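Local structure of SIS domain protein (Listeria monocytogenes str. 4b F2365, 3FXA) at residues E183-S186 / V187-G191. The protein is probably a sugar-phosphate isomerase of the SIS-domain family, expected to bind a phosphorylated sugar. Sequence-based numbering, arbitrary orientation.
Sequences EQFS and VIHPG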
loop_
_atom_site.group_PDB
_atom_site.type_symbol
_atom_site.label_atom_id
_atom_site.label_comp_id
_atom_site.label_asym_id
_atom_site.label_seq_id
_atom_site.Cartn_x
_atom_site.Cartn_y
_atom_site.Cartn_z
ATOM N N GLU A 183 -0.702 14.291 25.031
ATOM C CA GLU A 183 0.055 15.317 24.300
ATOM C C GLU A 183 0.812 14.695 23.116
ATOM O O GLU A 183 0.798 15.262 22.011
ATOM C CB GLU A 183 0.987 16.108 25.240
ATOM C CG GLU A 183 0.272 17.114 26.180
ATOM C CD GLU A 183 -0.577 16.502 27.324
ATOM O OE1 GLU A 183 -0.414 15.309 27.685
ATOM O OE2 GLU A 183 -1.420 17.244 27.882
ATOM N N GLN A 184 1.465 13.555 23.350
ATOM C CA GLN A 184 2.129 12.784 22.283
ATOM C C GLN A 184 1.110 12.334 21.241
ATOM O O GLN A 184 1.378 12.436 20.050
ATOM C CB GLN A 184 2.821 11.540 22.818
ATOM C CG GLN A 184 4.083 11.761 23.573
ATOM C CD GLN A 184 4.539 10.470 24.201
ATOM O OE1 GLN A 184 3.966 10.025 25.193
ATOM N NE2 GLN A 184 5.548 9.849 23.618
ATOM N N PHE A 185 -0.025 11.792 21.693
ATOM C CA PHE A 185 -1.136 11.395 20.805
ATOM C C PHE A 185 -1.593 12.564 19.924
ATOM O O PHE A 185 -1.748 12.403 18.709
ATOM C CB PHE A 185 -2.332 10.878 21.618
ATOM C CG PHE A 185 -3.414 10.238 20.788
ATOM C CD1 PHE A 185 -4.446 11.004 20.229
ATOM C CD2 PHE A 185 -3.430 8.855 20.599
ATOM C CE1 PHE A 185 -5.453 10.394 19.457
ATOM C CE2 PHE A 185 -4.436 8.246 19.857
ATOM C CZ PHE A 185 -5.443 9.021 19.278
ATOM N N SER A 186 -1.747 13.743 20.515
ATOM C CA SER A 186 -2.246 14.918 19.791
ATOM C C SER A 186 -1.339 15.382 18.635
ATOM O O SER A 186 -1.853 15.843 17.617
ATOM C CB SER A 186 -2.514 16.091 20.746
ATOM O OG SER A 186 -1.304 16.629 21.252
ATOM N N VAL A 187 -0.022 15.229 18.799
ATOM C CA VAL A 187 0.970 15.615 17.778
ATOM C C VAL A 187 0.798 14.792 16.512
ATOM O O VAL A 187 0.819 15.364 15.406
ATOM C CB VAL A 187 2.422 15.482 18.289
ATOM C CG1 VAL A 187 3.435 15.664 17.137
ATOM C CG2 VAL A 187 2.688 16.524 19.378
ATOM N N ILE A 188 0.646 13.477 16.693
ATOM C CA ILE A 188 0.500 12.503 15.575
ATOM C C ILE A 188 -0.970 12.249 15.134
ATOM O O ILE A 188 -1.209 11.492 14.193
ATOM C CB ILE A 188 1.318 11.194 15.828
ATOM C CG1 ILE A 188 0.824 10.398 17.040
ATOM C CG2 ILE A 188 2.809 11.522 16.030
ATOM C CD1 ILE A 188 1.414 9.036 17.135
ATOM N N HIS A 189 -1.949 12.902 15.774
ATOM C CA HIS A 189 -3.360 12.809 15.372
ATOM C C HIS A 189 -3.946 14.227 15.140
ATOM O O HIS A 189 -4.991 14.562 15.719
ATOM C CB HIS A 189 -4.188 12.006 16.408
ATOM C CG HIS A 189 -3.776 10.573 16.570
ATOM N ND1 HIS A 189 -4.467 9.536 15.983
ATOM C CD2 HIS A 189 -2.790 9.990 17.295
ATOM C CE1 HIS A 189 -3.923 8.385 16.337
ATOM N NE2 HIS A 189 -2.895 8.633 17.127
ATOM N N PRO A 190 -3.290 15.065 14.294
ATOM C CA PRO A 190 -3.825 16.411 14.042
ATOM C C PRO A 190 -5.126 16.462 13.202
ATOM O O PRO A 190 -5.827 17.478 13.249
ATOM C CB PRO A 190 -2.675 17.100 13.299
ATOM C CG PRO A 190 -2.037 16.013 12.548
ATOM C CD PRO A 190 -2.086 14.829 13.475
ATOM N N GLY A 191 -5.435 15.398 12.450
ATOM C CA GLY A 191 -6.617 15.350 11.585
ATOM C C GLY A 191 -6.381 15.985 10.222
ATOM O O GLY A 191 -5.329 16.596 9.979
#
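Phe185 and His189, four residues apart where helix gives way to loop, lay their rings flat against each other in an offset stack. The planes are only 5° from parallel and the centroids 3.5 Å apart. His189 CD2 sits over the middle of the phenyl face, while Phe185 CZ sits over the middle of the imidazole; the closest ring-to-ring pair is Phe185 CE2 and His189 NE2 at 3.2 Å. Both first torsions matter: in Phe185 CG lies opposite the backbone N (chi1 -170°), and in His189 CG lies opposite the carbonyl carbon (chi1 -63°), which brings the imidazole back over the phenyl ring. The imidazole also meets the backbone of its partner, with Phe185 O in its plane at the CD2 edge, 3.0 Å from that carbon.

On another side of the turn, Ser186 OG folds back and hydrogen-bonds Glu183 O at 2.6 Å. The same oxygen touches Val187 CG2 and accepts a weak bond from Val187 N (3.3 Å), which also reaches weakly to Gln184 O. A further weak bond runs from His189 N to Ser186 O.

The short helix 182-188 follows the long helix 157-177, near the end of the modelled chain and away from the parallel sheet. Ile188 is buried, touching Tyr180 and Glu71, the latter just beyond helix 55-69. Val187, Ile188, His189 and Pro190 pack on a second subunit, and Phe185 meets Met154 of a third, placing this i/i+4 aromatic stack where subunits of the tetramer converge.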